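Local coordinates for nicotinamide-nucleotide adenylyltransferase NadR family / Ribosylnicotinamide kinase (Lactococcus lactis subsp. cremoris, PDB 6GYE), which binds nicotinamide riboside and probably phosphorylates it to nicotinamide mononucleotide, with an N-terminal domain of adenylyltransferase type that may carry the product on to NAD+, at residues A[17-22]-A[31-36]; A[88-93]-A[101-106]; A[119-124]-A[130-135]; A[135-138]-A[142-145]. One frame throughout, in Å; residues are numbered along the deposited sequence.

Overall arrangement
All four contacts lie in the N-terminal domain, round one parallel sheet ordered 80-86, 43-50, 15-21, 118-123, 142-147; the bound nicotinamide riboside sits in the other, P-loop-type domain. They follow in series, and contacts 3 and 4 share Arg135. Contact 1 (strand 15-21, helix 28-40), its centre about 15 Å from that of contact 3, is joined to it by pairing of neighbouring strands. Contacts 3 and 4 lie about 8 Å apart, centre to centre, on adjacent strands. Contact 2, its centre about 14 Å from that of contact 3, adds helix 95-110, whose Leu104 and Phe105 pack on Phe20, Phe121 and Tyr143. All join helices or loops to the sheet or each other in a Rossmann-like layered domain.

Contact 1 of 4, residues A[17-22]-A[31-36]; sequences GIYFGT and QQQIYK. With SO4 (sulfate ion), chain E.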
loop_
_atom_site.group_PDB
_atom_site.type_symbol
_atom_site.label_atom_id
_atom_site.label_comp_id
_atom_site.label_asym_id
_atom_site.label_seq_id
_atom_site.Cartn_x
_atom_site.Cartn_y
_atom_site.Cartn_z
ATOM N N GLY A 17 16.536 10.473 23.394
ATOM C CA GLY A 17 16.856 10.947 22.055
ATOM C C GLY A 17 15.586 11.264 21.283
ATOM O O GLY A 17 14.594 10.539 21.382
ATOM N N ILE A 18 15.626 12.343 20.515
ATOM C CA ILE A 18 14.498 12.789 19.708
ATOM C C ILE A 18 14.917 12.658 18.254
ATOM O O ILE A 18 15.889 13.295 17.817
ATOM C CB ILE A 18 14.069 14.233 20.035
ATOM C CG1 ILE A 18 13.280 14.364 21.346
ATOM C CG2 ILE A 18 13.113 14.738 18.979
ATOM C CD1 ILE A 18 13.754 13.620 22.537
ATOM N N TYR A 19 14.187 11.839 17.501
ATOM C CA TYR A 19 14.520 11.552 16.111
ATOM C C TYR A 19 13.351 11.983 15.245
ATOM O O TYR A 19 12.210 11.589 15.506
ATOM C CB TYR A 19 14.837 10.063 15.908
ATOM C CG TYR A 19 15.317 9.705 14.522
ATOM C CD1 TYR A 19 14.421 9.442 13.494
ATOM C CD2 TYR A 19 16.669 9.619 14.244
ATOM C CE1 TYR A 19 14.872 9.123 12.228
ATOM C CE2 TYR A 19 17.117 9.305 13.000
ATOM C CZ TYR A 19 16.227 9.063 11.986
ATOM O OH TYR A 19 16.714 8.739 10.725
ATOM N N PHE A 20 13.636 12.813 14.242
ATOM C CA PHE A 20 12.637 13.429 13.379
ATOM C C PHE A 20 12.574 12.752 12.024
ATOM O O PHE A 20 13.575 12.229 11.525
ATOM C CB PHE A 20 12.953 14.899 13.118
ATOM C CG PHE A 20 12.856 15.776 14.309
ATOM C CD1 PHE A 20 11.655 16.363 14.643
ATOM C CD2 PHE A 20 13.975 16.070 15.060
ATOM C CE1 PHE A 20 11.567 17.219 15.725
ATOM C CE2 PHE A 20 13.896 16.927 16.153
ATOM C CZ PHE A 20 12.695 17.501 16.479
ATOM N N GLY A 21 11.401 12.822 11.406
ATOM C CA GLY A 21 11.275 12.450 10.005
ATOM C C GLY A 21 9.869 12.725 9.523
ATOM O O GLY A 21 8.949 12.925 10.321
ATOM N N THR A 22 9.720 12.734 8.193
ATOM C CA THR A 22 8.387 12.673 7.585
ATOM C C THR A 22 7.931 11.224 7.345
ATOM O O THR A 22 6.735 10.925 7.451
ATOM C CB THR A 22 8.338 13.470 6.278
ATOM O OG1 THR A 22 9.451 13.120 5.463
ATOM C CG2 THR A 22 8.400 14.964 6.547
ATOM N N GLN A 31 15.783 3.174 9.898
ATOM C CA GLN A 31 15.737 2.178 10.959
ATOM C C GLN A 31 17.116 1.943 11.548
ATOM O O GLN A 31 17.249 1.766 12.762
ATOM C CB GLN A 31 15.110 0.893 10.427
ATOM C CG GLN A 31 13.644 1.108 10.124
ATOM C CD GLN A 31 13.032 0.078 9.182
ATOM O OE1 GLN A 31 11.934 0.285 8.670
ATOM N NE2 GLN A 31 13.742 -1.023 8.937
ATOM N N GLN A 32 18.151 1.939 10.706
ATOM C CA GLN A 32 19.505 1.777 11.219
ATOM C C GLN A 32 19.890 2.940 12.120
ATOM O O GLN A 32 20.549 2.740 13.144
ATOM C CB GLN A 32 20.493 1.612 10.061
ATOM C CG GLN A 32 20.404 0.207 9.476
ATOM C CD GLN A 32 20.483 0.175 7.958
ATOM O OE1 GLN A 32 21.167 0.985 7.342
ATOM N NE2 GLN A 32 19.727 -0.734 7.346
ATOM N N GLN A 33 19.477 4.161 11.765
ATOM C CA GLN A 33 19.796 5.298 12.623
ATOM C C GLN A 33 19.029 5.222 13.931
ATOM O O GLN A 33 19.590 5.499 15.000
ATOM C CB GLN A 33 19.503 6.624 11.917
ATOM C CG GLN A 33 20.514 6.972 10.832
ATOM C CD GLN A 33 20.448 8.429 10.419
ATOM O OE1 GLN A 33 19.415 9.086 10.562
ATOM N NE2 GLN A 33 21.556 8.943 9.897
ATOM N N ILE A 34 17.756 4.821 13.864
ATOM C CA ILE A 34 16.918 4.795 15.060
ATOM C C ILE A 34 17.457 3.784 16.062
ATOM O O ILE A 34 17.575 4.079 17.259
ATOM C CB ILE A 34 15.456 4.505 14.677
ATOM C CG1 ILE A 34 14.854 5.744 14.001
ATOM C CG2 ILE A 34 14.625 4.047 15.906
ATOM C CD1 ILE A 34 13.617 5.454 13.174
ATOM N N TYR A 35 17.832 2.590 15.586
ATOM C CA TYR A 35 18.351 1.593 16.517
ATOM C C TYR A 35 19.714 1.980 17.087
ATOM O O TYR A 35 20.015 1.614 18.229
ATOM C CB TYR A 35 18.391 0.215 15.843
ATOM C CG TYR A 35 16.980 -0.327 15.675
ATOM C CD1 TYR A 35 16.087 -0.314 16.751
ATOM C CD2 TYR A 35 16.524 -0.804 14.454
ATOM C CE1 TYR A 35 14.789 -0.786 16.620
ATOM C CE2 TYR A 35 15.232 -1.267 14.314
ATOM C CZ TYR A 35 14.371 -1.259 15.403
ATOM O OH TYR A 35 13.096 -1.713 15.257
ATOM N N LYS A 36 20.545 2.727 16.337
ATOM C CA LYS A 36 21.767 3.262 16.939
ATOM C C LYS A 36 21.422 4.275 18.010
ATOM O O LYS A 36 21.993 4.253 19.107
ATOM C CB LYS A 36 22.687 3.898 15.891
ATOM C CG LYS A 36 23.365 2.891 14.983
ATOM C CD LYS A 36 24.443 3.519 14.110
ATOM C CE LYS A 36 25.003 2.486 13.161
ATOM N NZ LYS A 36 26.154 2.997 12.425
HETATM S S SO4 E . 12.371 11.882 5.624
HETATM O O1 SO4 E . 13.549 11.242 6.198
HETATM O O2 SO4 E . 11.457 10.885 5.053
HETATM O O3 SO4 E . 11.751 12.616 6.721
HETATM O O4 SO4 E . 12.730 12.796 4.541
#
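The ring of Tyr19 takes Ile34 over one face and Gln33 at its edge. Ile34 CG1 stands 3.8 Å from the centroid of the Tyr19 ring and 14° off its normal, a CH-pi contact shifted toward the CD1/CE1 rim. At the hydroxyl end, Tyr19 OH donates to Gln33 OE1 at 2.7 Å, tilted slightly from the carbonyl plane. The Gln33 amide stands almost perpendicular to the ring (87°), while Gln33 CB lies 3.7 Å from Tyr19 CE2. With CG opposite the backbone N (chi1 -175°), the tyrosine side chain reaches from the strand to the helix. A phenylalanine here would probably keep the Ile34 packing but leave Gln33 OE1 without its donor and the amide freer to turn. Leu46, Arg150 and Ile153 also touch the Tyr19 side chain. At the end of the strand, Thr22 N and OG1 hold one sulfate oxygen, O3, and His30, Arg150 and the amide of Phe23 bind the same ion. This is the first beta-alpha step of a beta-alpha-beta unit, and the anion site at the strand's end is consistent with the phosphate-binding HxGH region of nucleotidyltransferases.

Contact 2 of 4, residues A[88-93]-A[101-106]; sequences NDLPEM and ANRLFE
Arg103 grips the backbone carbonyl of Asn88 end-on, NH1 and NH2 each donating to Asn88 O at 3.0 Å. The arrangement ties the loop that follows strand 80-86 to helix 95-110, the helix into which that loop runs, in the Rossmann-like N-terminal domain. Asn88 O lies practically in the guanidinium plane, 1° out of it, so both N-H groups converge on one oxygen, each bent to 147° at the hydrogen. NH2 meets the carbonyl nearly head-on (C=O...donor 168°) and NH1 more from the side. The arginine chain is fully extended from CG to NE and spans the gap between helix and loop. Behind the grip, Arg103 NE forms a salt bridge with Glu99 one turn back on the helix, which helps fix the rotation of the flat group. The Asn88 side chain turns elsewhere, its OD1 accepting from the amide of Asp52. A methionine in place of Arg103 would probably leave Asn88 O without both its donors and Glu99 without its mate. Asp89 OD2, 5.7 Å from Arg103 NH2, adds a nearby opposite charge without contact. The packing is slight: Leu90 CD2 lies over one face of the guanidinium, toward the NH2 rim, 3.6 Å from Arg103 NH2.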
loop_
_atom_site.group_PDB
_atom_site.type_symbol
_atom_site.label_atom_id
_atom_site.label_comp_id
_atom_site.label_asym_id
_atom_site.label_seq_id
_atom_site.Cartn_x
_atom_site.Cartn_y
_atom_site.Cartn_z
ATOM N N ASN A 88 0.275 22.195 10.852
ATOM C CA ASN A 88 -0.754 23.046 10.263
ATOM C C ASN A 88 -0.881 24.355 11.040
ATOM O O ASN A 88 -0.498 24.452 12.208
ATOM C CB ASN A 88 -2.121 22.348 10.263
ATOM C CG ASN A 88 -2.244 21.236 9.215
ATOM O OD1 ASN A 88 -1.498 21.175 8.243
ATOM N ND2 ASN A 88 -3.215 20.360 9.418
ATOM N N ASP A 89 -1.436 25.369 10.369
ATOM C CA ASP A 89 -1.767 26.655 10.995
ATOM C C ASP A 89 -0.554 27.289 11.669
ATOM O O ASP A 89 -0.617 27.751 12.810
ATOM C CB ASP A 89 -2.916 26.495 11.990
ATOM C CG ASP A 89 -4.110 25.802 11.379
ATOM O OD1 ASP A 89 -4.575 26.260 10.313
ATOM O OD2 ASP A 89 -4.567 24.788 11.953
ATOM N N LEU A 90 0.543 27.328 10.949
ATOM C CA LEU A 90 1.716 27.971 11.501
ATOM C C LEU A 90 1.975 29.283 10.777
ATOM O O LEU A 90 1.861 29.334 9.546
ATOM C CB LEU A 90 2.953 27.074 11.348
ATOM C CG LEU A 90 3.290 26.065 12.441
ATOM C CD1 LEU A 90 4.655 25.483 12.188
ATOM C CD2 LEU A 90 3.254 26.732 13.783
ATOM N N PRO A 91 2.301 30.358 11.495
ATOM C CA PRO A 91 2.836 31.536 10.804
ATOM C C PRO A 91 4.048 31.100 9.993
ATOM O O PRO A 91 4.939 30.415 10.499
ATOM C CB PRO A 91 3.214 32.485 11.950
ATOM C CG PRO A 91 2.350 32.055 13.095
ATOM C CD PRO A 91 2.179 30.568 12.950
ATOM N N GLU A 92 4.077 31.495 8.721
ATOM C CA GLU A 92 5.147 31.033 7.839
ATOM C C GLU A 92 6.518 31.526 8.299
ATOM O O GLU A 92 7.477 30.747 8.364
ATOM C CB GLU A 92 4.841 31.449 6.397
ATOM C CG GLU A 92 4.486 32.920 6.209
ATOM C CD GLU A 92 2.981 33.138 6.106
ATOM O OE1 GLU A 92 2.226 32.367 6.735
ATOM O OE2 GLU A 92 2.550 34.079 5.404
ATOM N N MET A 93 6.635 32.819 8.601
ATOM C CA MET A 93 7.879 33.489 8.954
ATOM C C MET A 93 8.197 33.373 10.448
ATOM O O MET A 93 7.309 33.084 11.259
ATOM C CB MET A 93 7.810 34.950 8.509
ATOM C CG MET A 93 8.705 35.231 7.299
ATOM S SD MET A 93 8.856 33.821 6.163
ATOM C CE MET A 93 10.407 33.055 6.656
ATOM N N ALA A 101 8.342 25.313 18.090
ATOM C CA ALA A 101 9.066 24.776 19.238
ATOM C C ALA A 101 8.135 24.508 20.415
ATOM O O ALA A 101 8.319 23.520 21.139
ATOM C CB ALA A 101 10.187 25.725 19.651
ATOM N N ASN A 102 7.147 25.385 20.633
ATOM C CA ASN A 102 6.176 25.152 21.701
ATOM C C ASN A 102 5.542 23.782 21.560
ATOM O O ASN A 102 5.552 22.979 22.498
ATOM C CB ASN A 102 5.088 26.224 21.692
ATOM C CG ASN A 102 5.571 27.538 22.227
ATOM O OD1 ASN A 102 6.543 27.590 22.980
ATOM N ND2 ASN A 102 4.892 28.616 21.853
ATOM N N ARG A 103 5.031 23.483 20.366
ATOM C CA ARG A 103 4.438 22.177 20.122
ATOM C C ARG A 103 5.458 21.074 20.351
ATOM O O ARG A 103 5.145 20.033 20.935
ATOM C CB ARG A 103 3.897 22.111 18.697
ATOM C CG ARG A 103 2.922 23.217 18.354
ATOM C CD ARG A 103 2.328 22.990 16.975
ATOM N NE ARG A 103 1.482 24.106 16.563
ATOM C CZ ARG A 103 0.942 24.212 15.355
ATOM N NH1 ARG A 103 1.174 23.268 14.447
ATOM N NH2 ARG A 103 0.184 25.260 15.052
ATOM N N LEU A 104 6.696 21.300 19.921
ATOM C CA LEU A 104 7.717 20.272 20.057
ATOM C C LEU A 104 7.989 19.954 21.521
ATOM O O LEU A 104 7.998 18.786 21.925
ATOM C CB LEU A 104 8.994 20.718 19.352
ATOM C CG LEU A 104 10.139 19.759 19.601
ATOM C CD1 LEU A 104 9.739 18.364 19.073
ATOM C CD2 LEU A 104 11.391 20.269 18.928
ATOM N N PHE A 105 8.200 20.982 22.339
ATOM C CA PHE A 105 8.506 20.723 23.738
ATOM C C PHE A 105 7.285 20.220 24.491
ATOM O O PHE A 105 7.418 19.454 25.453
ATOM C CB PHE A 105 9.093 21.971 24.381
ATOM C CG PHE A 105 10.491 22.248 23.937
ATOM C CD1 PHE A 105 11.536 21.462 24.395
ATOM C CD2 PHE A 105 10.759 23.259 23.032
ATOM C CE1 PHE A 105 12.837 21.691 23.973
ATOM C CE2 PHE A 105 12.050 23.498 22.610
ATOM C CZ PHE A 105 13.096 22.708 23.080
ATOM N N GLU A 106 6.091 20.625 24.070
ATOM C CA GLU A 106 4.897 20.023 24.641
ATOM C C GLU A 106 4.874 18.520 24.376
ATOM O O GLU A 106 4.563 17.731 25.273
ATOM C CB GLU A 106 3.661 20.715 24.085
ATOM C CG GLU A 106 2.361 20.216 24.665
ATOM C CD GLU A 106 1.258 21.230 24.491
ATOM O OE1 GLU A 106 0.482 21.441 25.448
ATOM O OE2 GLU A 106 1.193 21.845 23.405
#

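Contact 3 of 4, residues A[119-124]-A[130-135]; sequences VTFYVG and AELKKR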
loop_
_atom_site.group_PDB
_atom_site.type_symbol
_atom_site.label_atom_id
_atom_site.label_comp_id
_atom_site.label_asym_id
_atom_site.label_seq_id
_atom_site.Cartn_x
_atom_site.Cartn_y
_atom_site.Cartn_z
ATOM N N VAL A 119 18.261 15.533 27.139
ATOM C CA VAL A 119 17.631 15.323 25.845
ATOM C C VAL A 119 18.580 15.744 24.733
ATOM O O VAL A 119 19.229 16.796 24.816
ATOM C CB VAL A 119 16.308 16.101 25.756
ATOM C CG1 VAL A 119 15.713 15.957 24.369
ATOM C CG2 VAL A 119 15.336 15.587 26.793
ATOM N N THR A 120 18.654 14.917 23.687
ATOM C CA THR A 120 19.436 15.197 22.488
ATOM C C THR A 120 18.522 15.185 21.265
ATOM O O THR A 120 17.839 14.192 21.008
ATOM C CB THR A 120 20.573 14.183 22.321
ATOM O OG1 THR A 120 21.376 14.172 23.502
ATOM C CG2 THR A 120 21.446 14.530 21.121
ATOM N N PHE A 121 18.516 16.286 20.518
ATOM C CA PHE A 121 17.822 16.376 19.237
ATOM C C PHE A 121 18.756 15.956 18.099
ATOM O O PHE A 121 19.846 16.514 17.953
ATOM C CB PHE A 121 17.339 17.812 19.002
ATOM C CG PHE A 121 16.218 18.248 19.908
ATOM C CD1 PHE A 121 14.911 17.875 19.646
ATOM C CD2 PHE A 121 16.473 19.042 21.014
ATOM C CE1 PHE A 121 13.885 18.277 20.474
ATOM C CE2 PHE A 121 15.441 19.454 21.854
ATOM C CZ PHE A 121 14.155 19.077 21.582
ATOM N N TYR A 122 18.328 14.991 17.283
ATOM C CA TYR A 122 19.061 14.607 16.074
ATOM C C TYR A 122 18.424 15.331 14.894
ATOM O O TYR A 122 17.298 15.022 14.505
ATOM C CB TYR A 122 19.071 13.085 15.890
ATOM C CG TYR A 122 19.718 12.397 17.086
ATOM C CD1 TYR A 122 21.098 12.185 17.140
ATOM C CD2 TYR A 122 18.954 12.014 18.192
ATOM C CE1 TYR A 122 21.698 11.593 18.253
ATOM C CE2 TYR A 122 19.546 11.420 19.304
ATOM C CZ TYR A 122 20.916 11.209 19.330
ATOM O OH TYR A 122 21.488 10.625 20.447
ATOM N N VAL A 123 19.159 16.285 14.321
ATOM C CA VAL A 123 18.639 17.272 13.381
ATOM C C VAL A 123 19.463 17.239 12.104
ATOM O O VAL A 123 20.694 17.165 12.155
ATOM C CB VAL A 123 18.658 18.684 14.006
ATOM C CG1 VAL A 123 18.372 19.748 12.968
ATOM C CG2 VAL A 123 17.641 18.757 15.124
ATOM N N GLY A 124 18.787 17.323 10.958
ATOM C CA GLY A 124 19.451 17.162 9.678
ATOM C C GLY A 124 19.669 18.389 8.808
ATOM O O GLY A 124 20.316 18.280 7.765
ATOM N N ALA A 130 19.883 25.708 14.524
ATOM C CA ALA A 130 20.081 27.047 15.078
ATOM C C ALA A 130 18.806 27.574 15.725
ATOM O O ALA A 130 18.865 28.205 16.789
ATOM C CB ALA A 130 20.584 28.008 13.999
ATOM N N GLU A 131 17.652 27.353 15.086
ATOM C CA GLU A 131 16.394 27.846 15.643
ATOM C C GLU A 131 16.030 27.101 16.920
ATOM O O GLU A 131 15.494 27.692 17.866
ATOM C CB GLU A 131 15.271 27.727 14.606
ATOM C CG GLU A 131 15.474 28.577 13.350
ATOM C CD GLU A 131 15.595 30.088 13.630
ATOM O OE1 GLU A 131 16.088 30.821 12.743
ATOM O OE2 GLU A 131 15.210 30.544 14.730
ATOM N N LEU A 132 16.331 25.809 16.973
ATOM C CA LEU A 132 16.058 25.038 18.178
ATOM C C LEU A 132 16.947 25.481 19.339
ATOM O O LEU A 132 16.468 25.649 20.469
ATOM C CB LEU A 132 16.237 23.557 17.876
ATOM C CG LEU A 132 15.555 22.568 18.803
ATOM C CD1 LEU A 132 14.143 23.022 19.088
ATOM C CD2 LEU A 132 15.527 21.234 18.090
ATOM N N LYS A 133 18.250 25.674 19.084
ATOM C CA LYS A 133 19.175 26.023 20.161
ATOM C C LYS A 133 18.791 27.324 20.862
ATOM O O LYS A 133 19.121 27.508 22.039
ATOM C CB LYS A 133 20.614 26.110 19.636
ATOM C CG LYS A 133 21.381 24.795 19.714
ATOM C CD LYS A 133 22.464 24.692 18.644
ATOM C CE LYS A 133 23.464 25.811 18.740
ATOM N NZ LYS A 133 24.450 25.749 17.626
ATOM N N LYS A 134 18.152 28.259 20.153
ATOM C CA LYS A 134 17.710 29.505 20.781
ATOM C C LYS A 134 16.472 29.346 21.664
ATOM O O LYS A 134 16.151 30.270 22.414
ATOM C CB LYS A 134 17.434 30.569 19.716
ATOM C CG LYS A 134 18.625 30.924 18.847
ATOM C CD LYS A 134 18.280 32.041 17.861
ATOM C CE LYS A 134 17.066 31.664 17.022
ATOM N NZ LYS A 134 16.651 32.748 16.090
ATOM N N ARG A 135 15.767 28.218 21.602
ATOM C CA ARG A 135 14.444 28.109 22.208
ATOM C C ARG A 135 14.344 26.975 23.223
ATOM O O ARG A 135 13.243 26.482 23.480
ATOM C CB ARG A 135 13.372 27.948 21.127
ATOM C CG ARG A 135 13.167 29.198 20.271
ATOM C CD ARG A 135 12.313 28.876 19.054
ATOM N NE ARG A 135 11.975 30.060 18.269
ATOM C CZ ARG A 135 12.787 30.620 17.376
ATOM N NH1 ARG A 135 13.998 30.123 17.163
ATOM N NH2 ARG A 135 12.390 31.679 16.691
#
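Phe121 is the first residue along the segment 119-124 to meet the helix, and Leu132 covers one face of its ring. Leu132 CD2 sits 3.7 Å from the centroid of the Phe121 ring, 17° off the normal, in a CH-pi contact displaced toward CG; CG itself is its closest atom, at 3.6 Å. The two side chains cross at about a right angle, a single methyl resting on the ring. Tyr122, next along, belongs to the other side of the sheet. Val123 comes back to the helix side, and its CG2 touches the same Leu132 CD2 more loosely, at 4.4 Å. One methyl therefore serves both alternate strand residues. It is placed there by a first torsion that sets Leu132 CG opposite the backbone N (chi1 -159°). Away from the strand, Glu131, Lys134 and Arg135 form a salt-bridge network: Glu131 OE2 accepts from Arg135 NH1 at 2.8 Å and from Lys134 NZ at 3.0 Å. Arg135 NH1 also bonds to Glu131 O at 2.9 Å, so the arginine folds back toward Glu131, while its NE pairs with Asp98. Leu132 thus packs helix 126-133 on strand 118-123, the first beta-alpha step of the beta-alpha-beta unit that ends in strand 142-147. Strand 118-123 runs between strands 15-21 and 142-147, and Phe121 packs as well against Leu104 and Ile108 of helix 95-110.

Contact 4 of 4, residues A[135-138]-A[142-145]; sequences RFPA and QYAV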
loop_
_atom_site.group_PDB
_atom_site.type_symbol
_atom_site.label_atom_id
_atom_site.label_comp_id
_atom_site.label_asym_id
_atom_site.label_seq_id
_atom_site.Cartn_x
_atom_site.Cartn_y
_atom_site.Cartn_z
ATOM N N ARG A 135 15.767 28.218 21.602
ATOM C CA ARG A 135 14.444 28.109 22.208
ATOM C C ARG A 135 14.344 26.975 23.223
ATOM O O ARG A 135 13.243 26.482 23.480
ATOM C CB ARG A 135 13.372 27.948 21.127
ATOM C CG ARG A 135 13.167 29.198 20.271
ATOM C CD ARG A 135 12.313 28.876 19.054
ATOM N NE ARG A 135 11.975 30.060 18.269
ATOM C CZ ARG A 135 12.787 30.620 17.376
ATOM N NH1 ARG A 135 13.998 30.123 17.163
ATOM N NH2 ARG A 135 12.390 31.679 16.691
ATOM N N PHE A 136 15.459 26.558 23.814
ATOM C CA PHE A 136 15.396 25.594 24.904
ATOM C C PHE A 136 14.646 26.205 26.086
ATOM O O PHE A 136 15.032 27.278 26.569
ATOM C CB PHE A 136 16.802 25.185 25.338
ATOM C CG PHE A 136 17.561 24.407 24.305
ATOM C CD1 PHE A 136 16.893 23.685 23.332
ATOM C CD2 PHE A 136 18.941 24.376 24.327
ATOM C CE1 PHE A 136 17.588 22.962 22.394
ATOM C CE2 PHE A 136 19.643 23.655 23.396
ATOM C CZ PHE A 136 18.967 22.943 22.426
ATOM N N PRO A 137 13.599 25.558 26.587
ATOM C CA PRO A 137 12.859 26.108 27.724
ATOM C C PRO A 137 13.527 25.790 29.053
ATOM O O PRO A 137 14.340 24.870 29.178
ATOM C CB PRO A 137 11.491 25.426 27.626
ATOM C CG PRO A 137 11.691 24.207 26.762
ATOM C CD PRO A 137 13.097 24.229 26.200
ATOM N N ALA A 138 13.170 26.600 30.052
ATOM C CA ALA A 138 13.647 26.420 31.422
ATOM C C ALA A 138 12.675 25.495 32.143
ATOM O O ALA A 138 11.850 25.914 32.958
ATOM C CB ALA A 138 13.781 27.763 32.123
ATOM N N GLN A 142 18.109 19.238 30.521
ATOM C CA GLN A 142 19.320 19.592 29.801
ATOM C C GLN A 142 19.139 19.209 28.334
ATOM O O GLN A 142 18.789 18.065 28.022
ATOM C CB GLN A 142 20.530 18.872 30.397
ATOM C CG GLN A 142 21.878 19.359 29.870
ATOM C CD GLN A 142 23.027 18.414 30.212
ATOM O OE1 GLN A 142 22.892 17.188 30.126
ATOM N NE2 GLN A 142 24.151 18.983 30.638
ATOM N N TYR A 143 19.340 20.176 27.446
ATOM C CA TYR A 143 19.111 20.012 26.020
ATOM C C TYR A 143 20.384 20.180 25.221
ATOM O O TYR A 143 21.208 21.050 25.513
ATOM C CB TYR A 143 18.088 21.011 25.505
ATOM C CG TYR A 143 16.709 20.733 26.012
ATOM C CD1 TYR A 143 15.964 19.682 25.476
ATOM C CD2 TYR A 143 16.146 21.502 27.026
ATOM C CE1 TYR A 143 14.693 19.404 25.927
ATOM C CE2 TYR A 143 14.862 21.235 27.489
ATOM C CZ TYR A 143 14.144 20.177 26.931
ATOM O OH TYR A 143 12.877 19.878 27.366
ATOM N N ALA A 144 20.521 19.346 24.197
ATOM C CA ALA A 144 21.592 19.463 23.231
ATOM C C ALA A 144 21.008 19.147 21.863
ATOM O O ALA A 144 20.088 18.337 21.733
ATOM C CB ALA A 144 22.772 18.526 23.557
ATOM N N VAL A 145 21.551 19.796 20.845
ATOM C CA VAL A 145 21.173 19.561 19.463
ATOM C C VAL A 145 22.398 18.993 18.778
ATOM O O VAL A 145 23.501 19.524 18.935
ATOM C CB VAL A 145 20.681 20.844 18.771
ATOM C CG1 VAL A 145 20.598 20.640 17.279
ATOM C CG2 VAL A 145 19.330 21.232 19.310
#
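The hydroxyl of Tyr143, whose ring packs beside Phe136 and Pro137, is held by two groups, Asp139 OD2 and Asn141 ND2, both in the turn that links the two segments. No hydrogen bond joins 135-138 to 142-145 directly, and the rest is apolar. Tyr143 CB lies squarely over the Phe136 ring, 3.4 Å from its centroid and 2° off the normal, a centred CH-pi contact. The centroids of the two rings are 5.3 Å apart, and the planes lie at 26° and are displaced, with little ring-on-ring stacking. With CB over the middle and CG anti to the carbonyl carbon (chi1 -69°), the tyrosine ring starts above the Phe136 CG/CD1 side and runs on past it. Val145, two residues on along the strand, meets the edge of the same ring, its CG2 in plane and 3.6 Å from Phe136 CZ. Pro137 fills in beside the tyrosine, with CD 3.7 Å from Tyr143 CE2. Phe136 thus meets two alternate strand residues, one on a face and one at the edge, while the CB of Ala144 points away from it. Loop 135-138 closes the return of the beta-alpha-beta crossover formed by strand 118-123, helix 126-133 and strand 142-147. That last strand is the outermost of the sheet within the chain and pairs in parallel with 118-123; Tyr143 and Val145 lean on Phe121 of that neighbour. From helix 95-110, Phe105 meets the Tyr143 ring in a T-shaped stack and also touches Phe136 and Pro137, and Val145 reaches Ala129 of helix 126-133.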